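Local structure of glucuronan lyase A (Trichoderma reesei, 2ZZJ) at residues Phe195-Tyr200 and Asp222-Gly227; Arg51-Val56 and Ile89-Ala94. The protein probably cleaves beta-1,4-linked glucuronan within the chain as an endo-acting lyase, using a beta-jelly roll that carries a bound calcium ion. All blocks are in the same frame, centred on the assembly; numbering follows the deposited sequence.

Contact 1 (Phe195-Tyr200 and Asp222-Gly227); sequences FRVGLY and DEVAVG. With CA (calcium ion), chain B.
Phe195 and Val197 meet Val224 and Val226 across the interior of the jelly roll, where its two beta sheets lie over one another. Strand 195-197 runs almost antiparallel to strand 222-227, at 170°, with the axes 9.9 Å apart; that gap is filled by side chains, and no hydrogen bond crosses it. The tight part is the Phe195 ring. With CG anti to the backbone N (chi1 174°), the ring reaches over to the valines and slants against them: its CE2 lies 3.8 Å from Val224 CG1, and the neighbouring CD2 sits 4.0 Å from Val226 CG2. The two branches of Val224 divide the work. CG1, anti to its own backbone N, goes to the ring, while CG2 turns to Val197 and packs less closely, 4.2 Å from Val197 CG2.

Beyond Val224 the character changes from apolar to wet. Glu223 has a left-handed backbone conformation and forms a G1 beta bulge with Val224 against strand 2-6. Asp222 points away from Phe195 and Val197 and grips the calcium ion with both carboxylate oxygens, OD1 at 2.4 Å and OD2 at 2.6 Å. Two waters and the carbonyl oxygens of Asp7, Lys33 and Ser36 complete the shell. One of these waters donates to Glu223 OE2 at 2.7 Å, making Glu223 a second-shell residue, which Tyr5 OH and Lys33 NZ also hold.

On the other segment the chain turns a corner at Gly198, whose backbone angles would jam a CB against the preceding carbonyl. Trp13 touches both Val197 and Val224, and Tyr70 meets both Phe195 and Val226. Strand 195-197 lies between strands 53-63 and 86-95 in one sheet; strand 222-227 has strands 2-6, 37-43 and 66-76 for neighbours in the other.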
loop_
_atom_site.group_PDB
_atom_site.type_symbol
_atom_site.label_atom_id
_atom_site.label_comp_id
_atom_site.label_asym_id
_atom_site.label_seq_id
_atom_site.Cartn_x
_atom_site.Cartn_y
_atom_site.Cartn_z
ATOM N N PHE A 195 8.107 1.818 1.876
ATOM C CA PHE A 195 6.741 1.478 2.268
ATOM C C PHE A 195 5.967 2.771 2.091
ATOM O O PHE A 195 6.274 3.790 2.739
ATOM C CB PHE A 195 6.720 1.017 3.718
ATOM C CG PHE A 195 5.338 0.773 4.256
ATOM C CD1 PHE A 195 4.374 0.110 3.485
ATOM C CD2 PHE A 195 4.999 1.227 5.540
ATOM C CE1 PHE A 195 3.071 -0.139 3.988
ATOM C CE2 PHE A 195 3.679 0.988 6.066
ATOM C CZ PHE A 195 2.735 0.318 5.291
ATOM N N ARG A 196 4.995 2.757 1.183
ATOM C CA ARG A 196 4.172 3.929 0.948
ATOM C C ARG A 196 2.731 3.662 1.367
ATOM O O ARG A 196 2.193 2.547 1.140
ATOM C CB ARG A 196 4.152 4.289 -0.528
ATOM C CG ARG A 196 5.531 4.525 -1.126
ATOM C CD ARG A 196 5.324 5.031 -2.509
ATOM N NE ARG A 196 6.596 5.256 -3.187
ATOM C CZ ARG A 196 6.685 5.541 -4.482
ATOM N NH1 ARG A 196 5.575 5.641 -5.233
ATOM N NH2 ARG A 196 7.886 5.706 -5.022
ATOM N N VAL A 197 2.106 4.677 1.964
ATOM C CA VAL A 197 0.648 4.611 2.133
ATOM C C VAL A 197 0.003 5.787 1.406
ATOM O O VAL A 197 0.538 6.915 1.397
ATOM C CB VAL A 197 0.156 4.461 3.629
ATOM C CG1 VAL A 197 0.754 3.208 4.309
ATOM C CG2 VAL A 197 0.386 5.750 4.443
ATOM N N GLY A 198 -1.143 5.542 0.784
ATOM C CA GLY A 198 -1.832 6.626 0.113
ATOM C C GLY A 198 -2.660 6.179 -1.069
ATOM O O GLY A 198 -2.547 5.033 -1.531
ATOM N N LEU A 199 -3.475 7.112 -1.552
ATOM C CA LEU A 199 -4.414 6.812 -2.643
ATOM C C LEU A 199 -3.651 6.906 -3.952
ATOM O O LEU A 199 -3.161 7.995 -4.325
ATOM C CB LEU A 199 -5.571 7.817 -2.616
ATOM C CG LEU A 199 -6.559 7.702 -3.803
ATOM C CD1 LEU A 199 -7.202 6.274 -3.909
ATOM C CD2 LEU A 199 -7.609 8.751 -3.614
ATOM N N TYR A 200 -3.568 5.780 -4.643
ATOM C CA TYR A 200 -2.933 5.695 -5.956
ATOM C C TYR A 200 -3.935 5.135 -6.951
ATOM O O TYR A 200 -4.248 3.936 -6.951
ATOM C CB TYR A 200 -1.641 4.867 -5.862
ATOM C CG TYR A 200 -1.029 4.449 -7.193
ATOM C CD1 TYR A 200 -1.071 5.305 -8.296
ATOM C CD2 TYR A 200 -0.338 3.245 -7.319
ATOM C CE1 TYR A 200 -0.482 4.941 -9.517
ATOM C CE2 TYR A 200 0.240 2.853 -8.545
ATOM C CZ TYR A 200 0.174 3.729 -9.623
ATOM O OH TYR A 200 0.730 3.383 -10.834
ATOM N N ASP A 222 -4.190 6.859 9.171
ATOM C CA ASP A 222 -3.715 7.200 10.511
ATOM C C ASP A 222 -2.935 6.030 11.092
ATOM O O ASP A 222 -3.041 4.905 10.600
ATOM C CB ASP A 222 -4.940 7.508 11.381
ATOM C CG ASP A 222 -4.602 8.368 12.611
ATOM O OD1 ASP A 222 -3.400 8.668 12.863
ATOM O OD2 ASP A 222 -5.563 8.719 13.311
ATOM N N GLU A 223 -2.201 6.296 12.180
ATOM C CA GLU A 223 -1.657 5.275 13.014
ATOM C C GLU A 223 -0.849 4.236 12.189
ATOM O O GLU A 223 -1.181 3.048 12.177
ATOM C CB GLU A 223 -2.820 4.620 13.825
ATOM C CG GLU A 223 -2.413 3.899 15.078
ATOM C CD GLU A 223 -1.878 4.829 16.205
ATOM O OE1 GLU A 223 -1.537 4.230 17.248
ATOM O OE2 GLU A 223 -1.769 6.086 16.054
ATOM N N VAL A 224 0.190 4.706 11.500
ATOM C CA VAL A 224 1.037 3.837 10.679
ATOM C C VAL A 224 2.275 3.470 11.478
ATOM O O VAL A 224 2.842 4.337 12.179
ATOM C CB VAL A 224 1.475 4.542 9.356
ATOM C CG1 VAL A 224 2.204 3.542 8.417
ATOM C CG2 VAL A 224 0.254 5.165 8.619
ATOM N N ALA A 225 2.705 2.211 11.379
ATOM C CA ALA A 225 3.855 1.731 12.156
ATOM C C ALA A 225 4.554 0.593 11.431
ATOM O O ALA A 225 3.896 -0.179 10.680
ATOM C CB ALA A 225 3.418 1.247 13.574
ATOM N N VAL A 226 5.877 0.497 11.676
ATOM C CA VAL A 226 6.680 -0.637 11.228
ATOM C C VAL A 226 7.422 -1.112 12.468
ATOM O O VAL A 226 7.914 -0.289 13.251
ATOM C CB VAL A 226 7.712 -0.265 10.101
ATOM C CG1 VAL A 226 8.435 -1.545 9.620
ATOM C CG2 VAL A 226 7.010 0.462 8.925
ATOM N N GLY A 227 7.468 -2.420 12.676
ATOM C CA GLY A 227 8.104 -2.959 13.874
ATOM C C GLY A 227 8.309 -4.445 13.797
ATOM O O GLY A 227 8.162 -5.055 12.727
HETATM CA CA CA B . -3.927 10.162 14.724
HETATM O O HOH W 1 -2.850 8.527 16.128
HETATM O O HOH W 2 -3.005 12.058 16.040
#

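Contact 2 (Arg51-Val56 and Ile89-Ala94); sequences RYHSEV and IAQFIA
A single side-chain hydrogen bond, Gln91 NE2 to Glu55 OE2, is what joins these two strands of the jelly roll, which are not paired with each other: both flank the chain at 192-200 and reach across it on one face of the sheet. The bond is 2.8 Å long and fairly straight, 161° at the hydrogen. It uses the syn lone pair of OE2 and lies close to the amide plane of Gln91, although carboxylate and amide planes are turned 49° apart. Gln91 takes the crowded chi1 position, CG between the backbone N and the carbonyl carbon, and from there its extended chain carries the amide over to Glu55. The other carboxylate oxygen, OE1, makes salt bridges with Arg17 and Arg196, so this buried group is held at both oxygens. A leucine here would probably leave both arginines without their carboxylate and the Gln91 amide free to turn. His53 completes the contact, its ND1 bonded to Glu19 OE2. Its ring is nearly coplanar with the Gln91 amide and presents its edge, with CD2 4.0 Å from Gln91 NE2.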
loop_
_atom_site.group_PDB
_atom_site.type_symbol
_atom_site.label_atom_id
_atom_site.label_comp_id
_atom_site.label_asym_id
_atom_site.label_seq_id
_atom_site.Cartn_x
_atom_site.Cartn_y
_atom_site.Cartn_z
ATOM N N ARG A 51 0.171 9.792 -14.090
ATOM C CA ARG A 51 -0.333 8.912 -13.022
ATOM C C ARG A 51 -0.931 9.703 -11.878
ATOM O O ARG A 51 -0.862 10.928 -11.863
ATOM C CB ARG A 51 0.746 7.907 -12.573
ATOM C CG ARG A 51 0.991 6.832 -13.621
ATOM C CD ARG A 51 2.011 5.802 -13.205
ATOM N NE ARG A 51 2.247 4.762 -14.222
ATOM C CZ ARG A 51 3.080 4.898 -15.258
ATOM N NH1 ARG A 51 3.762 6.030 -15.419
ATOM N NH2 ARG A 51 3.257 3.900 -16.125
ATOM N N TYR A 52 -1.570 8.998 -10.938
ATOM C CA TYR A 52 -2.440 9.636 -9.975
ATOM C C TYR A 52 -2.097 9.137 -8.566
ATOM O O TYR A 52 -2.918 8.487 -7.908
ATOM C CB TYR A 52 -3.883 9.258 -10.299
ATOM C CG TYR A 52 -4.504 9.895 -11.544
ATOM C CD1 TYR A 52 -5.130 11.137 -11.478
ATOM C CD2 TYR A 52 -4.539 9.195 -12.772
ATOM C CE1 TYR A 52 -5.752 11.711 -12.631
ATOM C CE2 TYR A 52 -5.162 9.756 -13.914
ATOM C CZ TYR A 52 -5.754 11.001 -13.823
ATOM O OH TYR A 52 -6.384 11.539 -14.943
ATOM N N HIS A 53 -0.882 9.442 -8.113
ATOM C CA HIS A 53 -0.425 9.063 -6.762
ATOM C C HIS A 53 -0.647 10.205 -5.794
ATOM O O HIS A 53 -0.183 11.331 -6.025
ATOM C CB HIS A 53 1.086 8.838 -6.740
ATOM C CG HIS A 53 1.572 7.688 -7.546
ATOM N ND1 HIS A 53 1.919 7.810 -8.877
ATOM C CD2 HIS A 53 1.878 6.419 -7.190
ATOM C CE1 HIS A 53 2.392 6.660 -9.309
ATOM N NE2 HIS A 53 2.382 5.799 -8.306
ATOM N N SER A 54 -1.314 9.928 -4.681
ATOM C CA SER A 54 -1.294 10.851 -3.529
ATOM C C SER A 54 -0.813 10.013 -2.334
ATOM O O SER A 54 -1.603 9.289 -1.734
ATOM C CB SER A 54 -2.668 11.447 -3.256
ATOM O OG SER A 54 -3.028 12.422 -4.212
ATOM N N GLU A 55 0.480 10.081 -2.014
ATOM C CA GLU A 55 1.114 9.117 -1.100
ATOM C C GLU A 55 2.110 9.813 -0.160
ATOM O O GLU A 55 2.581 10.937 -0.450
ATOM C CB GLU A 55 1.899 8.038 -1.891
ATOM C CG GLU A 55 1.027 7.016 -2.666
ATOM C CD GLU A 55 1.843 6.110 -3.573
ATOM O OE1 GLU A 55 2.853 6.590 -4.169
ATOM O OE2 GLU A 55 1.490 4.912 -3.687
ATOM N N VAL A 56 2.392 9.154 0.962
ATOM C CA VAL A 56 3.508 9.538 1.814
ATOM C C VAL A 56 4.443 8.355 1.899
ATOM O O VAL A 56 3.994 7.201 1.898
ATOM C CB VAL A 56 3.063 9.993 3.194
ATOM C CG1 VAL A 56 2.302 11.326 3.064
ATOM C CG2 VAL A 56 2.148 8.885 3.881
ATOM N N ILE A 89 -4.159 1.481 -2.154
ATOM C CA ILE A 89 -4.105 2.208 -0.885
ATOM C C ILE A 89 -2.741 2.138 -0.144
ATOM O O ILE A 89 -2.510 2.950 0.766
ATOM C CB ILE A 89 -5.256 1.845 0.087
ATOM C CG1 ILE A 89 -5.225 0.348 0.483
ATOM C CG2 ILE A 89 -6.658 2.220 -0.529
ATOM C CD1 ILE A 89 -6.258 0.000 1.616
ATOM N N ALA A 90 -1.883 1.171 -0.504
ATOM C CA ALA A 90 -0.516 1.058 0.077
ATOM C C ALA A 90 0.358 0.243 -0.858
ATOM O O ALA A 90 -0.152 -0.609 -1.630
ATOM C CB ALA A 90 -0.562 0.377 1.453
ATOM N N GLN A 91 1.669 0.469 -0.810
ATOM C CA GLN A 91 2.542 -0.361 -1.653
ATOM C C GLN A 91 3.957 -0.323 -1.180
ATOM O O GLN A 91 4.384 0.699 -0.598
ATOM C CB GLN A 91 2.493 0.093 -3.113
ATOM C CG GLN A 91 2.827 1.549 -3.384
ATOM C CD GLN A 91 3.073 1.825 -4.883
ATOM O OE1 GLN A 91 3.430 0.917 -5.633
ATOM N NE2 GLN A 91 2.869 3.064 -5.307
ATOM N N PHE A 92 4.659 -1.424 -1.440
ATOM C CA PHE A 92 6.120 -1.481 -1.316
ATOM C C PHE A 92 6.703 -1.348 -2.692
ATOM O O PHE A 92 6.219 -1.998 -3.656
ATOM C CB PHE A 92 6.536 -2.802 -0.710
ATOM C CG PHE A 92 6.126 -2.953 0.733
ATOM C CD1 PHE A 92 6.984 -2.498 1.754
ATOM C CD2 PHE A 92 4.913 -3.535 1.076
ATOM C CE1 PHE A 92 6.637 -2.650 3.098
ATOM C CE2 PHE A 92 4.553 -3.670 2.430
ATOM C CZ PHE A 92 5.427 -3.212 3.431
ATOM N N ILE A 93 7.738 -0.523 -2.796
ATOM C CA ILE A 93 8.309 -0.209 -4.099
ATOM C C ILE A 93 9.779 0.203 -3.988
ATOM O O ILE A 93 10.165 1.027 -3.123
ATOM C CB ILE A 93 7.432 0.855 -4.842
ATOM C CG1 ILE A 93 7.947 1.135 -6.276
ATOM C CG2 ILE A 93 7.274 2.152 -3.997
ATOM C CD1 ILE A 93 7.062 2.102 -7.018
ATOM N N ALA A 94 10.594 -0.369 -4.883
ATOM C CA ALA A 94 12.026 -0.056 -4.955
ATOM C C ALA A 94 12.381 0.489 -6.329
ATOM O O ALA A 94 11.833 0.041 -7.336
ATOM C CB ALA A 94 12.837 -1.283 -4.712
#

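How the contacts relate
Contact 1 spans the two sheets, whereas contact 2 stays on one of them, and segment 195-200 is the piece they share in space: it runs between the two strands of contact 2. Their centres are about 10 Å apart. Backbone bonds probably tie them directly, Arg196 N to Gln91 O at 2.8 Å and Leu199 O to Ser54 N at 2.7 Å. Two ring stacks add to this, Phe195 with Phe92 in the interior and Tyr200 with His53 beyond the corner at Gly198. The calcium site belongs to contact 1 alone; the ion is 19.9 Å from Glu55 OE2, so the polar cluster of contact 2 is well separated from it.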